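DsbA family protein (Salmonella typhimurium, PDB 7JVE) acts as a trimeric thioredoxin-like enzyme with both thiol oxidase and disulfide isomerase activities, and is encoded in a fimbrial operon. Local coordinates at residues 58-63 against 230-235; 68-72 against 115-119; 81-85 against 250-254; 89-94 against 121-127; 132-136 against 192-198. All coordinates share one frame; numbering follows the deposited sequence.

Contact 1: residues 58-63 against 230-235; sequences YVQLAL and VKRVTV
Here the C-terminal end of the long helix 37-64 lies against the lip of the thioredoxin-fold sheet, where a short 3-10 turn at 230-232 leads into edge strand 234-237. Val-59 sits in the middle. Its CG1, placed anti to the backbone N (chi1 164°), crosses Val-230 at about a right angle, 3.9 Å from that residue's CB, and also passes the CB of Val-233; the other branch, CG2, is turned to the carbonyl O of Val-233. One helical turn on, Ala-62 CB meets Val-233 CG1 at 4.0 Å. Leu-63 splits its two methyls between two valines: CD1 packs at right angles to Val-230, 3.9 Å from CG1, while CD2 approaches CG2 of Val-233. Val-230 CG1 also has the amide nitrogen of Gln-60 beside it, NE2 lying 3.7 Å away at the exposed margin. At the other end Val-235 straddles the root of the Tyr-58 side chain, its CG2 3.8 Å from CB and its CG1 close to both CB and CG. The ring then leads away, and its OH is hydrogen-bonded to Asp-212 O and to Lys-162 of the second subunit. No hydrogen bond joins the two segments, so the pairing rests on the fit of branched methyls, and the hydroxyl of Tyr-58 is satisfied elsewhere, partly across the subunit interface.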
# COMPACT_ATOMS: atom_id res chain seq x y z
N TYR A 58 9.13 18.96 13.56
CA TYR A 58 8.15 18.66 14.61
C TYR A 58 8.68 19.04 15.99
O TYR A 58 7.93 19.56 16.82
CB TYR A 58 7.77 17.17 14.60
CG TYR A 58 6.64 16.81 13.67
CD1 TYR A 58 5.43 17.52 13.70
CD2 TYR A 58 6.76 15.75 12.78
CE1 TYR A 58 4.38 17.18 12.86
CE2 TYR A 58 5.72 15.41 11.93
CZ TYR A 58 4.55 16.12 11.98
OH TYR A 58 3.54 15.78 11.13
N VAL A 59 9.97 18.77 16.24
CA VAL A 59 10.55 19.14 17.53
C VAL A 59 10.46 20.64 17.74
O VAL A 59 10.10 21.12 18.83
CB VAL A 59 12.00 18.63 17.62
CG1 VAL A 59 12.72 19.35 18.76
CG2 VAL A 59 12.03 17.11 17.84
N GLN A 60 10.77 21.43 16.70
CA GLN A 60 10.65 22.88 16.81
C GLN A 60 9.22 23.27 17.17
O GLN A 60 9.01 24.19 17.97
CB GLN A 60 11.08 23.56 15.51
CG GLN A 60 12.57 23.56 15.29
CD GLN A 60 13.29 24.37 16.37
OE1 GLN A 60 13.01 25.55 16.56
NE2 GLN A 60 14.18 23.72 17.10
N LEU A 61 8.22 22.61 16.56
CA LEU A 61 6.83 22.93 16.85
C LEU A 61 6.48 22.60 18.30
O LEU A 61 5.80 23.38 18.97
CB LEU A 61 5.90 22.20 15.89
CG LEU A 61 5.98 22.65 14.42
CD1 LEU A 61 5.10 21.77 13.52
CD2 LEU A 61 5.57 24.12 14.31
N ALA A 62 6.96 21.44 18.79
CA ALA A 62 6.76 21.06 20.19
C ALA A 62 7.34 22.10 21.14
O ALA A 62 6.70 22.48 22.13
CB ALA A 62 7.39 19.71 20.47
N LEU A 63 8.55 22.59 20.85
CA LEU A 63 9.13 23.62 21.71
C LEU A 63 8.31 24.90 21.65
O LEU A 63 8.13 25.56 22.68
CB LEU A 63 10.58 23.89 21.31
CG LEU A 63 11.49 22.69 21.57
CD1 LEU A 63 12.88 22.88 20.93
CD2 LEU A 63 11.60 22.38 23.07
N VAL A 230 16.62 20.42 22.00
CA VAL A 230 15.99 19.63 20.94
C VAL A 230 16.27 18.15 21.15
O VAL A 230 15.48 17.28 20.73
CB VAL A 230 16.49 20.12 19.56
CG1 VAL A 230 16.16 21.59 19.35
CG2 VAL A 230 17.98 19.85 19.39
N LYS A 231 17.39 17.84 21.81
CA LYS A 231 17.88 16.48 22.00
C LYS A 231 17.07 15.68 23.02
O LYS A 231 17.25 14.46 23.08
CB LYS A 231 19.35 16.52 22.44
CG LYS A 231 20.03 15.16 22.39
CD LYS A 231 20.19 14.67 20.96
CE LYS A 231 21.17 15.53 20.16
NZ LYS A 231 22.57 15.35 20.63
N ARG A 232 16.20 16.32 23.80
CA ARG A 232 15.38 15.62 24.79
C ARG A 232 13.91 15.49 24.38
O ARG A 232 13.09 15.08 25.21
CB ARG A 232 15.47 16.31 26.15
CG ARG A 232 16.86 16.32 26.77
CD ARG A 232 16.79 16.15 28.29
NE ARG A 232 16.44 17.40 28.97
CZ ARG A 232 15.96 17.49 30.22
NH1 ARG A 232 15.76 16.40 30.96
NH2 ARG A 232 15.68 18.68 30.74
N VAL A 233 13.56 15.81 23.14
CA VAL A 233 12.18 15.80 22.67
C VAL A 233 12.03 14.76 21.57
O VAL A 233 12.89 14.65 20.69
CB VAL A 233 11.77 17.18 22.12
CG1 VAL A 233 10.31 17.17 21.64
CG2 VAL A 233 12.03 18.28 23.14
N THR A 234 10.93 14.02 21.57
CA THR A 234 10.73 13.06 20.50
C THR A 234 9.26 13.14 20.07
O THR A 234 8.37 13.15 20.92
CB THR A 234 11.08 11.64 20.95
OG1 THR A 234 12.33 11.65 21.65
CG2 THR A 234 11.30 10.78 19.72
N VAL A 235 9.02 13.17 18.76
CA VAL A 235 7.66 13.18 18.22
C VAL A 235 7.47 11.85 17.50
O VAL A 235 8.26 11.49 16.63
CB VAL A 235 7.43 14.38 17.28
CG1 VAL A 235 6.11 14.28 16.58
CG2 VAL A 235 7.51 15.69 18.08

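Contact 2: residues 68-72 against 115-119; sequences ELLSS and RFIFK
Three hydrogen bonds of ordinary strength, all from strand side chains to backbone carbonyls, tie Arg-115 and Lys-119 to the chain leaving helix 66-69. The guanidinium of Arg-115 arrives on a chain extended from CG to NE. Its NH1 gives a fairly straight bond to Leu-70 O (2.9 Å, 164° at the hydrogen), with the oxygen in the guanidinium plane; NH1 is also bonded to Gln-224. NH2 adds a weak second bond to Leu-70 O and a bent one to Ser-71 O at 3.1 Å, coming from above that carbonyl's plane. Lys-119, bent at chi2 (-71°), turns its NZ to Glu-68 O at 2.9 Å, and Ser-74 OG is a further partner of NZ. The apolar part lies between these two basic chains: Ile-117 CD1 packs against Leu-70, 3.7 Å from its CA and 4.0 Å from its CD2, and also covers one face of the Arg-115 guanidinium near its rim. Leu-69 also packs on Phe-89 of strand 84-90. Two buried cationic side chains thus meet carbonyl oxygens where the chain leaves the helix, and Glu-68 O is shared, Lys-119 NZ and Ser-71 N reaching it from opposite faces of its plane.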
# COMPACT_ATOMS: atom_id res chain seq x y z
N GLU A 68 0.86 24.98 25.59
CA GLU A 68 -0.39 24.35 25.20
C GLU A 68 -0.30 22.83 25.35
O GLU A 68 -1.23 22.19 25.85
CB GLU A 68 -0.73 24.73 23.76
CG GLU A 68 -1.02 26.22 23.61
CD GLU A 68 0.22 27.05 23.21
OE1 GLU A 68 0.10 27.89 22.29
OE2 GLU A 68 1.32 26.85 23.77
N LEU A 69 0.82 22.24 24.91
CA LEU A 69 0.99 20.79 25.02
C LEU A 69 0.88 20.32 26.46
O LEU A 69 0.34 19.24 26.73
CB LEU A 69 2.34 20.38 24.43
CG LEU A 69 2.49 20.42 22.91
CD1 LEU A 69 3.95 20.32 22.51
CD2 LEU A 69 1.68 19.32 22.25
N LEU A 70 1.40 21.11 27.41
CA LEU A 70 1.47 20.70 28.80
C LEU A 70 0.39 21.35 29.66
O LEU A 70 0.44 21.23 30.89
CB LEU A 70 2.85 21.02 29.38
CG LEU A 70 4.02 20.58 28.52
CD1 LEU A 70 5.32 20.93 29.20
CD2 LEU A 70 3.93 19.11 28.23
N SER A 71 -0.59 22.00 29.03
CA SER A 71 -1.70 22.65 29.72
C SER A 71 -2.24 21.77 30.84
O SER A 71 -2.48 20.58 30.65
CB SER A 71 -2.82 22.95 28.71
OG SER A 71 -3.98 23.40 29.39
N SER A 72 -2.42 22.37 32.02
CA SER A 72 -3.09 21.64 33.08
C SER A 72 -4.60 21.54 32.86
O SER A 72 -5.29 20.99 33.72
CB SER A 72 -2.83 22.32 34.43
OG SER A 72 -3.18 23.68 34.35
N ARG A 115 4.38 12.17 33.49
CA ARG A 115 3.06 12.72 33.27
C ARG A 115 2.55 12.34 31.88
O ARG A 115 3.24 12.56 30.88
CB ARG A 115 3.09 14.25 33.43
CG ARG A 115 1.73 14.91 33.42
CD ARG A 115 1.83 16.42 33.53
NE ARG A 115 0.53 17.05 33.35
CZ ARG A 115 0.34 18.20 32.72
NH1 ARG A 115 1.37 18.86 32.21
NH2 ARG A 115 -0.90 18.69 32.57
N PHE A 116 1.35 11.77 31.83
CA PHE A 116 0.72 11.39 30.57
C PHE A 116 -0.50 12.29 30.35
O PHE A 116 -1.42 12.31 31.18
CB PHE A 116 0.34 9.91 30.55
CG PHE A 116 1.53 8.98 30.53
CD1 PHE A 116 2.24 8.72 31.70
CD2 PHE A 116 1.94 8.37 29.34
CE1 PHE A 116 3.34 7.85 31.70
CE2 PHE A 116 3.03 7.50 29.33
CZ PHE A 116 3.74 7.24 30.51
N ILE A 117 -0.48 13.05 29.26
CA ILE A 117 -1.47 14.06 28.95
C ILE A 117 -2.29 13.57 27.76
O ILE A 117 -1.73 13.08 26.78
CB ILE A 117 -0.79 15.41 28.66
CG1 ILE A 117 0.15 15.78 29.82
CG2 ILE A 117 -1.83 16.49 28.41
CD1 ILE A 117 0.81 17.16 29.69
N PHE A 118 -3.60 13.72 27.85
CA PHE A 118 -4.54 13.17 26.88
C PHE A 118 -5.14 14.30 26.04
O PHE A 118 -5.84 15.17 26.57
CB PHE A 118 -5.64 12.39 27.59
CG PHE A 118 -5.14 11.12 28.27
CD1 PHE A 118 -4.52 11.18 29.50
CD2 PHE A 118 -5.27 9.88 27.64
CE1 PHE A 118 -4.04 10.01 30.13
CE2 PHE A 118 -4.81 8.71 28.25
CZ PHE A 118 -4.18 8.77 29.49
N LYS A 119 -4.88 14.28 24.74
CA LYS A 119 -5.42 15.30 23.83
C LYS A 119 -6.42 14.64 22.88
O LYS A 119 -6.04 14.15 21.82
CB LYS A 119 -4.29 15.99 23.04
CG LYS A 119 -3.22 16.59 23.90
CD LYS A 119 -3.76 17.82 24.63
CE LYS A 119 -2.63 18.75 25.04
NZ LYS A 119 -3.14 19.99 25.68

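Contact 3: residues 81-85 against 250-254; sequences EAKAA and QKAKG
Lys-83 reaches across to the last turn of the C-terminal helix 242-253, from the loop that enters strand 84-90. Its CB points toward the helix, and CG stands anti to the backbone N (chi1 -169°); from there the chain stays extended, carrying the amine out to the helix end. CD and CE pass alongside the carbonyl oxygen of Lys-253, each 3.6 Å from Lys-253 O. NZ finishes the run with a hydrogen bond to that same Lys-253 O at 3.2 Å, nearly along the C=O axis. Next in the chain, Ala-84 supplies the close packing: its CB lies 3.8 Å from Ala-252 CB and equally close to CG of Lys-253. The Lys-253 side chain then bends away at chi3 and chi4, and its NZ bonds to Gln-250 OE1 at 3.0 Å, with a long, weak ion pair to Asp-113 beyond. Ala-84 also pairs through its backbone with Arg-115 of the neighbouring strand. Two methyl groups let helix and strand come close, with the nearest CA atoms, Ala-84 and Ala-252, 5.6 Å apart, while the amine of Lys-83 meets a carbonyl at the helix C-terminus, an end whose partial negative charge would suit a cation.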
# COMPACT_ATOMS: atom_id res chain seq x y z
N GLU A 81 4.15 17.85 38.22
CA GLU A 81 5.49 18.39 38.05
C GLU A 81 6.49 17.32 37.61
O GLU A 81 7.70 17.51 37.79
CB GLU A 81 5.98 19.05 39.34
CG GLU A 81 5.12 20.19 39.87
CD GLU A 81 4.72 21.18 38.79
OE1 GLU A 81 5.34 21.17 37.70
OE2 GLU A 81 3.77 21.97 39.02
N ALA A 82 6.02 16.20 37.06
CA ALA A 82 6.91 15.21 36.48
C ALA A 82 7.97 15.86 35.61
O ALA A 82 7.73 16.88 34.94
CB ALA A 82 6.14 14.20 35.62
N LYS A 83 9.16 15.24 35.59
CA LYS A 83 10.23 15.81 34.80
C LYS A 83 9.99 15.57 33.31
O LYS A 83 10.38 16.41 32.49
CB LYS A 83 11.59 15.24 35.18
CG LYS A 83 12.71 16.04 34.53
CD LYS A 83 14.11 15.62 34.90
CE LYS A 83 15.15 16.63 34.35
NZ LYS A 83 16.54 16.16 34.63
N ALA A 84 9.30 14.48 32.96
CA ALA A 84 8.97 14.20 31.57
C ALA A 84 7.46 14.05 31.37
O ALA A 84 6.74 13.54 32.24
CB ALA A 84 9.66 12.93 31.07
N ALA A 85 7.01 14.47 30.19
CA ALA A 85 5.62 14.33 29.79
C ALA A 85 5.52 13.60 28.45
O ALA A 85 6.39 13.71 27.58
CB ALA A 85 4.92 15.68 29.69
N GLN A 250 13.05 8.08 28.45
CA GLN A 250 14.35 8.18 29.12
C GLN A 250 15.16 9.36 28.58
O GLN A 250 15.85 10.04 29.34
CB GLN A 250 15.12 6.86 28.97
CG GLN A 250 14.39 5.67 29.59
CD GLN A 250 14.11 5.88 31.09
OE1 GLN A 250 12.95 5.91 31.53
NE2 GLN A 250 15.17 6.02 31.88
N LYS A 251 15.05 9.62 27.28
CA LYS A 251 15.71 10.78 26.70
C LYS A 251 15.14 12.08 27.25
O LYS A 251 15.87 13.06 27.46
CB LYS A 251 15.57 10.70 25.18
CG LYS A 251 15.98 11.91 24.37
CD LYS A 251 15.94 11.51 22.89
CE LYS A 251 15.56 12.66 21.98
NZ LYS A 251 15.24 12.19 20.59
N ALA A 252 13.83 12.11 27.53
CA ALA A 252 13.20 13.30 28.08
C ALA A 252 13.51 13.48 29.56
O ALA A 252 13.42 14.61 30.06
CB ALA A 252 11.68 13.25 27.86
N LYS A 253 13.87 12.41 30.26
CA LYS A 253 14.30 12.56 31.64
C LYS A 253 15.78 12.90 31.76
O LYS A 253 16.16 13.64 32.67
CB LYS A 253 13.99 11.29 32.43
CG LYS A 253 12.52 11.12 32.71
CD LYS A 253 12.22 10.02 33.74
CE LYS A 253 12.65 8.67 33.26
NZ LYS A 253 11.58 7.66 33.56
N GLY A 254 16.61 12.38 30.87
CA GLY A 254 18.04 12.61 30.91
C GLY A 254 18.44 14.06 30.73
O GLY A 254 19.45 14.52 31.29

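Contact 4: residues 89-94 against 121-127; sequences FFDYQC and FPIFSSR. With EDO (1,2-ethanediol), chain H.
Asp-91 OD2 is gripped from opposite faces of the carboxylate plane by two donors of the loop 121-127. Ile-123 N meets it on the anti side at 2.9 Å, almost straight at 175°. Arg-127 NH1 forms a salt bridge with it at 3.2 Å, reaching OD2 from well above the carboxylate plane while the oxygen stays in the guanidinium plane; the two planes stand 78° apart. The other oxygen, OD1, accepts from Gln-93 N at 2.8 Å, an Asx turn that fixes the carboxylate's rotation within the type I turn from Asp-91 to Cys-94. Gln-93 CB lies over one face of the Arg-127 guanidinium, whose NH2 pairs with Glu-164. Phe-121 N bonds to Phe-90 O at 3.1 Å, and the Phe-121 ring, with CG between the backbone N and the carbonyl carbon (chi1 81°), brings CE1 to 3.8 Å from Phe-89 CB. Ile-123 CD1 packs on Cys-94 CB, also at 3.8 Å. Cys-94, disulfide-bonded to Cys-97, is the N-cap of helix 95-110 in a thioredoxin-type CxxC site. The contact lies where strands 84-90 and 115-120 end, with helix 128-145 touching Asp-91 through Ser-131 and helix 199-210 packing on Phe-89 and Phe-121.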
# COMPACT_ATOMS: atom_id res chain seq x y z
N PHE A 89 -2.11 12.62 21.25
CA PHE A 89 -3.20 12.99 20.36
C PHE A 89 -3.86 11.72 19.81
O PHE A 89 -3.20 10.90 19.16
CB PHE A 89 -2.68 13.87 19.22
CG PHE A 89 -2.18 15.21 19.68
CD1 PHE A 89 -0.95 15.32 20.33
CD2 PHE A 89 -2.98 16.35 19.52
CE1 PHE A 89 -0.49 16.57 20.75
CE2 PHE A 89 -2.53 17.60 19.94
CZ PHE A 89 -1.28 17.72 20.56
N PHE A 90 -5.14 11.56 20.09
CA PHE A 90 -5.85 10.35 19.73
C PHE A 90 -7.31 10.68 19.49
O PHE A 90 -7.84 11.67 20.01
CB PHE A 90 -5.72 9.27 20.81
CG PHE A 90 -6.41 9.66 22.08
CD1 PHE A 90 -5.78 10.48 23.01
CD2 PHE A 90 -7.72 9.28 22.32
CE1 PHE A 90 -6.44 10.87 24.15
CE2 PHE A 90 -8.37 9.65 23.47
CZ PHE A 90 -7.73 10.45 24.38
N ASP A 91 -7.94 9.84 18.68
CA ASP A 91 -9.38 9.84 18.41
C ASP A 91 -9.90 8.49 18.89
O ASP A 91 -9.29 7.45 18.61
CB ASP A 91 -9.61 10.06 16.91
CG ASP A 91 -11.09 10.09 16.50
OD1 ASP A 91 -11.97 9.55 17.21
OD2 ASP A 91 -11.34 10.66 15.40
N TYR A 92 -11.01 8.49 19.65
CA TYR A 92 -11.52 7.22 20.12
C TYR A 92 -11.92 6.29 18.97
O TYR A 92 -11.94 5.07 19.15
CB TYR A 92 -12.71 7.41 21.06
CG TYR A 92 -12.32 7.85 22.45
CD1 TYR A 92 -11.65 6.98 23.32
CD2 TYR A 92 -12.60 9.13 22.90
CE1 TYR A 92 -11.28 7.37 24.59
CE2 TYR A 92 -12.23 9.54 24.18
CZ TYR A 92 -11.57 8.66 25.02
OH TYR A 92 -11.22 9.06 26.30
N GLN A 93 -12.23 6.82 17.79
CA GLN A 93 -12.61 5.98 16.66
C GLN A 93 -11.44 5.65 15.74
O GLN A 93 -11.62 5.00 14.72
CB GLN A 93 -13.73 6.63 15.87
CG GLN A 93 -15.01 6.64 16.66
CD GLN A 93 -16.20 6.93 15.80
OE1 GLN A 93 -16.78 6.01 15.21
NE2 GLN A 93 -16.58 8.21 15.73
N CYS A 94 -10.24 6.08 16.09
CA CYS A 94 -9.04 5.62 15.40
C CYS A 94 -8.78 4.15 15.76
O CYS A 94 -8.49 3.83 16.91
CB CYS A 94 -7.86 6.49 15.80
SG CYS A 94 -6.37 5.95 15.09
N PHE A 121 -9.11 14.49 20.04
CA PHE A 121 -9.41 15.28 18.86
C PHE A 121 -10.06 14.39 17.81
O PHE A 121 -9.99 13.16 17.89
CB PHE A 121 -8.14 15.97 18.31
CG PHE A 121 -7.25 15.07 17.45
CD1 PHE A 121 -6.66 13.94 17.99
CD2 PHE A 121 -6.97 15.40 16.13
CE1 PHE A 121 -5.82 13.11 17.20
CE2 PHE A 121 -6.14 14.59 15.34
CZ PHE A 121 -5.56 13.43 15.88
N PRO A 122 -10.73 14.99 16.79
CA PRO A 122 -11.41 14.20 15.76
C PRO A 122 -10.64 14.14 14.45
O PRO A 122 -10.33 15.19 13.88
CB PRO A 122 -12.72 14.97 15.57
CG PRO A 122 -12.37 16.41 15.98
CD PRO A 122 -11.01 16.42 16.63
N ILE A 123 -10.37 12.94 13.94
CA ILE A 123 -9.60 12.81 12.70
C ILE A 123 -10.39 13.37 11.52
O ILE A 123 -9.82 14.01 10.64
CB ILE A 123 -9.21 11.34 12.47
CG1 ILE A 123 -8.19 10.89 13.50
CG2 ILE A 123 -8.67 11.14 11.04
CD1 ILE A 123 -7.80 9.45 13.34
N PHE A 124 -11.69 13.15 11.49
CA PHE A 124 -12.53 13.63 10.40
C PHE A 124 -13.65 14.51 10.92
O PHE A 124 -14.08 14.42 12.08
CB PHE A 124 -13.14 12.47 9.59
CG PHE A 124 -12.13 11.60 8.88
CD1 PHE A 124 -11.41 12.09 7.79
CD2 PHE A 124 -11.92 10.30 9.29
CE1 PHE A 124 -10.49 11.29 7.14
CE2 PHE A 124 -11.01 9.49 8.64
CZ PHE A 124 -10.29 9.99 7.56
N SER A 125 -14.13 15.37 10.02
CA SER A 125 -15.23 16.28 10.32
C SER A 125 -16.46 15.54 10.88
O SER A 125 -17.07 15.99 11.85
CB SER A 125 -15.59 17.06 9.05
OG SER A 125 -16.89 17.59 9.16
N SER A 126 -16.83 14.40 10.28
CA SER A 126 -18.00 13.67 10.74
C SER A 126 -17.83 13.11 12.15
O SER A 126 -18.82 12.69 12.77
CB SER A 126 -18.35 12.52 9.78
OG SER A 126 -17.26 11.61 9.70
N ARG A 127 -16.61 13.09 12.67
CA ARG A 127 -16.45 12.58 14.03
C ARG A 127 -16.69 13.63 15.11
O ARG A 127 -16.80 13.26 16.28
CB ARG A 127 -15.07 11.95 14.19
CG ARG A 127 -14.89 10.80 13.21
CD ARG A 127 -13.70 9.97 13.53
NE ARG A 127 -13.57 8.90 12.55
CZ ARG A 127 -12.51 8.13 12.45
NH1 ARG A 127 -11.49 8.33 13.28
NH2 ARG A 127 -12.45 7.20 11.53
C1 EDO H . -16.45 20.58 11.23
O1 EDO H . -15.38 19.77 10.73
C2 EDO H . -17.55 19.65 11.74
O2 EDO H . -18.60 20.43 12.33
O HOH W 1 -11.94 11.60 19.71

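Contact 5: residues 132-136 against 192-198; sequences GLAAR and QSSGAVH
Arg-136 and His-198 slide past each other in opposite directions, with the guanidinium and imidazole planes turned 68° apart. The ring lies flat beneath the arginine's own backbone: Arg-136 CA stands over its centre, 4.1 Å from the centroid and 6° off the normal, a CH-pi contact. Further along, Arg-136 CG touches His-198 CD2 at 3.6 Å, and His-198 CA in turn lies over one face of the guanidinium. Ala-135 CB comes to 3.7 Å from His-198 ND1, while NE2 of the ring is hydrogen-bonded to Glu-139, about one turn further along helix 128-145 from Arg-136. Gln-192 crosses Arg-136 obliquely, its amide steeply inclined to the guanidinium. Even so, OE1 lies in the guanidinium plane and takes a bond from NE at 3.0 Å (155° at the hydrogen), with NE in the plane of the amide carbonyl.

These residues join helix 128-145 to the end of helix 182-193 and the link to helix 199-210, all in the helical part of this DsbA-like protein. After helix 182-193, Gly-195 is the first residue to leave helical backbone angles, with positive phi; Ser-194 OG accepts from Ala-196 N in an ST turn, and His-198 is the N-cap of the next helix.

The bend of Gln-192 at chi2 brings NE2 to 3.6 Å from Leu-133 CB, beside Tyr-173 of helix 169-176. Ala-196 O, also in the guanidinium plane, accepts from Arg-136 NH2 at 2.9 Å, though the donor stands well above the carbonyl plane.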
# COMPACT_ATOMS: atom_id res chain seq x y z
N GLY A 132 -16.61 15.05 20.36
CA GLY A 132 -16.95 16.09 21.32
C GLY A 132 -17.72 15.55 22.51
O GLY A 132 -17.46 15.94 23.65
N LEU A 133 -18.69 14.67 22.26
CA LEU A 133 -19.44 14.05 23.35
C LEU A 133 -18.53 13.24 24.26
O LEU A 133 -18.69 13.27 25.48
CB LEU A 133 -20.56 13.16 22.80
CG LEU A 133 -21.34 12.42 23.90
CD1 LEU A 133 -21.93 13.41 24.92
CD2 LEU A 133 -22.46 11.47 23.37
N ALA A 134 -17.60 12.47 23.67
CA ALA A 134 -16.72 11.66 24.50
C ALA A 134 -15.79 12.54 25.32
O ALA A 134 -15.46 12.21 26.46
CB ALA A 134 -15.91 10.68 23.65
N ALA A 135 -15.38 13.69 24.77
CA ALA A 135 -14.56 14.63 25.52
C ALA A 135 -15.36 15.28 26.66
O ALA A 135 -14.80 15.52 27.73
CB ALA A 135 -13.96 15.67 24.58
N ARG A 136 -16.65 15.57 26.45
CA ARG A 136 -17.47 16.13 27.53
C ARG A 136 -17.55 15.17 28.72
O ARG A 136 -17.36 15.58 29.87
CB ARG A 136 -18.89 16.44 27.06
CG ARG A 136 -19.06 17.65 26.17
CD ARG A 136 -20.56 17.89 25.88
NE ARG A 136 -20.71 18.93 24.87
CZ ARG A 136 -20.52 20.22 25.10
NH1 ARG A 136 -20.18 20.64 26.32
NH2 ARG A 136 -20.65 21.10 24.13
N GLN A 192 -24.47 19.03 24.71
CA GLN A 192 -24.31 18.47 23.38
C GLN A 192 -25.44 18.91 22.46
O GLN A 192 -25.20 19.36 21.33
CB GLN A 192 -24.23 16.95 23.48
CG GLN A 192 -23.75 16.24 22.25
CD GLN A 192 -22.28 16.49 21.87
OE1 GLN A 192 -21.56 17.31 22.48
NE2 GLN A 192 -21.85 15.82 20.83
N SER A 193 -26.67 18.87 22.96
CA SER A 193 -27.81 19.25 22.14
C SER A 193 -27.83 20.75 21.83
O SER A 193 -28.50 21.16 20.88
CB SER A 193 -29.11 18.86 22.84
OG SER A 193 -29.20 17.45 22.93
N SER A 194 -27.12 21.56 22.62
CA SER A 194 -27.11 23.00 22.40
C SER A 194 -26.40 23.40 21.13
O SER A 194 -26.52 24.56 20.71
CB SER A 194 -26.43 23.70 23.58
OG SER A 194 -25.03 23.44 23.57
N GLY A 195 -25.68 22.48 20.48
CA GLY A 195 -24.87 22.80 19.33
C GLY A 195 -23.47 23.28 19.65
O GLY A 195 -22.61 23.25 18.77
N ALA A 196 -23.21 23.68 20.90
CA ALA A 196 -21.86 24.05 21.32
C ALA A 196 -20.89 22.88 21.15
O ALA A 196 -21.24 21.73 21.37
CB ALA A 196 -21.86 24.50 22.78
N VAL A 197 -19.66 23.20 20.76
CA VAL A 197 -18.60 22.22 20.60
C VAL A 197 -17.75 22.26 21.86
O VAL A 197 -17.30 23.34 22.27
CB VAL A 197 -17.76 22.49 19.34
CG1 VAL A 197 -16.55 21.56 19.29
CG2 VAL A 197 -18.61 22.27 18.10
N HIS A 198 -17.55 21.11 22.49
CA HIS A 198 -16.83 21.11 23.75
C HIS A 198 -15.49 21.82 23.60
O HIS A 198 -14.71 21.52 22.68
CB HIS A 198 -16.59 19.69 24.24
CG HIS A 198 -15.98 19.64 25.60
ND1 HIS A 198 -14.75 19.08 25.84
CD2 HIS A 198 -16.44 20.09 26.80
CE1 HIS A 198 -14.47 19.17 27.13
NE2 HIS A 198 -15.47 19.79 27.73

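In the fold
Contacts 1 and 4 are buried; contacts 2, 3 and 5 are partly so. Contacts 1 to 4 all reach the one sheet, and contacts 3 and 4 use the two ends of strand 84-90, their centres about 28 Å apart. Strand 115-120 pairs with 84-90, so contact 2 touches both contact 3 and contact 4, the latter through Lys-119 O and Phe-90 N. Contact 5 lies away in the helices, meeting contact 4 through Tyr-92 and Ala-134. Chemistry follows place: contact 1 is apolar, contacts 2 and 3 set basic side chains on carbonyls at helix ends, contact 4 centres on a buried carboxylate beside the disulfide, and contact 5 on one arginine.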